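Local coordinates for YrbA (Sinorhizobium meliloti 2011, PDB 5NFM), which binds divalent metal cations, copper among them, as a member of the BolA-like protein family, at residues E7-A12 and K57-G62. Residues are numbered along the deposited sequence; the frame is centred on the assembly and turned at random.
Sequences EDMIKA and KGNMGG
Met-9, on one turn of helix 5-13, faces Lys-57, the first residue past helix 45-56, where phi turns positive (58°), at a CA-to-CA separation of 8.3 Å; the distance leaves the contact to side chains. Met-9 supplies the helix 5-13 side of it. With CG beside the backbone N (chi1 -68°) and chi2 near 180°, its chain runs straight out to SD, then bends at chi3, turning CE off the line of the chain. Two neighbours receive that thioether end. The methyl CE lies 4.1 Å from CB of Lys-57, a van der Waals touch on the aliphatic root of the lysine, while SD sits 4.1 Å from CB of Asn-59, whose side chain crosses that of Met-9 at about a right angle. A weak N-H...S bond from Asn-59 ND2 to Met-9 SD (3.6 Å) is possible but doubtful, since ND2 is less surely placed. Met-9 also touches Leu-56 of helix 45-56 and Met-1, while Ile-10 packs inward on Val-52 and Val-35. An alanine in place of Met-9 would probably leave CB of Lys-57 and CB of Asn-59 without the thioether they touch, opening a gap between helix and loop. The chemistry is thus chiefly apolar, a thioether bridging the first helix of this BolA-like protein to the loop between helices 45-56 and 63-66 at the protein surface, with at most a weak polar supplement.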
ATOM      1  N   GLU A   7       3.819   5.989   0.092  1.00  2.84           N
ATOM      2  CA  GLU A   7       4.880   5.111   0.565  1.00  2.55           C
ATOM      3  C   GLU A   7       5.202   5.384   2.034  1.00  2.32           C
ATOM      4  O   GLU A   7       5.314   4.452   2.841  1.00  2.79           O
ATOM      5  CB  GLU A   7       6.117   5.271  -0.331  1.00  2.53           C
ATOM      6  CG  GLU A   7       7.293   4.425   0.110  1.00  2.71           C
ATOM      7  CD  GLU A   7       8.304   4.108  -0.990  1.00  3.04           C
ATOM      8  OE1 GLU A   7       7.998   4.331  -2.183  1.00  3.98           O
ATOM      9  OE2 GLU A   7       9.401   3.611  -0.630  1.00  4.15           O
ATOM     10  N   ASP A   8       5.336   6.667   2.396  1.00  2.42           N
ATOM     11  CA  ASP A   8       5.622   7.026   3.783  1.00  2.48           C
ATOM     12  C   ASP A   8       4.559   6.460   4.722  1.00  2.75           C
ATOM     13  O   ASP A   8       4.882   5.925   5.791  1.00  3.64           O
ATOM     14  CB  ASP A   8       5.659   8.552   3.940  1.00  2.99           C
ATOM     15  CG  ASP A   8       6.920   9.213   3.376  1.00  3.43           C
ATOM     16  OD1 ASP A   8       7.904   8.525   3.047  1.00  3.70           O
ATOM     17  OD2 ASP A   8       6.898  10.465   3.300  1.00  4.55           O
ATOM     18  N   MET A   9       3.281   6.609   4.368  1.00  2.74           N
ATOM     19  CA  MET A   9       2.229   6.159   5.273  1.00  3.56           C
ATOM     20  C   MET A   9       2.248   4.643   5.425  1.00  3.06           C
ATOM     21  O   MET A   9       2.056   4.115   6.528  1.00  3.43           O
ATOM     22  CB  MET A   9       0.874   6.654   4.785  1.00  6.52           C
ATOM     23  CG  MET A   9       0.732   8.164   4.902  1.00 10.10           C
ATOM     24  SD  MET A   9      -0.951   8.691   4.655  1.00 17.95           S
ATOM     25  CE  MET A   9      -1.618   8.117   6.218  1.00 34.83           C
ATOM     26  N   ILE A  10       2.483   3.917   4.331  1.00  3.26           N
ATOM     27  CA  ILE A  10       2.547   2.465   4.434  1.00  3.77           C
ATOM     28  C   ILE A  10       3.702   2.048   5.332  1.00  4.14           C
ATOM     29  O   ILE A  10       3.550   1.176   6.199  1.00  5.30           O
ATOM     30  CB  ILE A  10       2.627   1.817   3.041  1.00  3.30           C
ATOM     31  CG1 ILE A  10       1.355   2.123   2.245  1.00  3.84           C
ATOM     32  CG2 ILE A  10       2.843   0.313   3.185  1.00  4.86           C
ATOM     33  CD1 ILE A  10       1.413   1.704   0.778  1.00  4.05           C
ATOM     34  N   LYS A  11       4.869   2.671   5.158  1.00  3.69           N
ATOM     35  CA  LYS A  11       6.026   2.259   5.942  1.00  4.86           C
ATOM     36  C   LYS A  11       5.919   2.664   7.407  1.00  4.55           C
ATOM     37  O   LYS A  11       6.468   1.972   8.271  1.00  6.76           O
ATOM     38  CB  LYS A  11       7.296   2.771   5.287  1.00  5.85           C
ATOM     39  CG  LYS A  11       7.532   2.029   3.972  1.00 16.16           C
ATOM     40  CD  LYS A  11       8.747   2.501   3.218  1.00 29.21           C
ATOM     41  CE  LYS A  11      10.021   2.172   3.960  1.00 19.29           C
ATOM     42  NZ  LYS A  11      11.191   2.252   3.043  1.00 22.40           N
ATOM     43  N   ALA A  12       5.216   3.756   7.707  1.00  4.28           N
ATOM     44  CA  ALA A  12       4.974   4.115   9.103  1.00  4.19           C
ATOM     45  C   ALA A  12       4.009   3.130   9.753  1.00  3.92           C
ATOM     46  O   ALA A  12       4.188   2.742  10.913  1.00  4.75           O
ATOM     47  CB  ALA A  12       4.415   5.532   9.196  1.00  5.25           C
ATOM     48  N   LYS A  57      -5.030   5.270   6.597  1.00  2.91           N
ATOM     49  CA  LYS A  57      -5.728   6.043   7.623  1.00  3.65           C
ATOM     50  C   LYS A  57      -6.805   6.947   7.036  1.00  3.83           C
ATOM     51  O   LYS A  57      -7.119   8.000   7.589  1.00  5.19           O
ATOM     52  CB  LYS A  57      -4.746   6.793   8.532  1.00  5.51           C
ATOM     53  CG  LYS A  57      -3.931   5.834   9.421  1.00  6.93           C
ATOM     54  CD  LYS A  57      -2.941   6.565  10.306  1.00 10.88           C
ATOM     55  CE  LYS A  57      -2.026   5.594  11.042  1.00 18.42           C
ATOM     56  NZ  LYS A  57      -2.731   4.805  12.092  1.00 21.04           N
ATOM     57  N   GLY A  58      -7.406   6.524   5.925  1.00  4.02           N
ATOM     58  CA  GLY A  58      -8.460   7.297   5.292  1.00  5.53           C
ATOM     59  C   GLY A  58      -7.990   8.543   4.577  1.00  5.46           C
ATOM     60  O   GLY A  58      -8.824   9.343   4.143  1.00  7.77           O
ATOM     61  N   ASN A  59      -6.683   8.735   4.428  1.00  4.71           N
ATOM     62  CA  ASN A  59      -6.162   9.959   3.836  1.00  5.26           C
ATOM     63  C   ASN A  59      -6.260   9.999   2.318  1.00  5.26           C
ATOM     64  O   ASN A  59      -6.087  11.077   1.732  1.00  7.51           O
ATOM     65  CB  ASN A  59      -4.714  10.161   4.267  1.00  6.54           C
ATOM     66  CG  ASN A  59      -4.612  10.622   5.700  1.00 15.13           C
ATOM     67  OD1 ASN A  59      -5.325  11.531   6.113  1.00 20.18           O
ATOM     68  ND2 ASN A  59      -3.751   9.992   6.473  1.00 33.30           N
ATOM     69  N   MET A  60      -6.530   8.869   1.672  1.00  4.69           N
ATOM     70  CA  MET A  60      -6.573   8.777   0.218  1.00  5.02           C
ATOM     71  C   MET A  60      -8.012   8.480  -0.205  1.00  4.91           C
ATOM     72  O   MET A  60      -8.505   7.361  -0.030  1.00  5.35           O
ATOM     73  CB  MET A  60      -5.613   7.690  -0.258  1.00  5.33           C
ATOM     74  CG  MET A  60      -5.498   7.594  -1.759  1.00  5.96           C
ATOM     75  SD  MET A  60      -4.343   6.296  -2.202  1.00  8.41           S
ATOM     76  CE  MET A  60      -4.196   6.595  -3.964  1.00 10.34           C
ATOM     77  N   GLY A  61      -8.687   9.477  -0.765  1.00  6.70           N
ATOM     78  CA  GLY A  61     -10.048   9.263  -1.224  1.00  6.99           C
ATOM     79  C   GLY A  61     -10.101   8.215  -2.324  1.00  5.61           C
ATOM     80  O   GLY A  61      -9.199   8.109  -3.157  1.00  7.07           O
ATOM     81  N   GLY A  62     -11.167   7.422  -2.318  1.00  5.62           N
ATOM     82  CA  GLY A  62     -11.363   6.430  -3.363  1.00  5.22           C
ATOM     83  C   GLY A  62     -10.315   5.338  -3.396  1.00  3.66           C
ATOM     84  O   GLY A  62     -10.116   4.712  -4.441  1.00  3.55           O
TER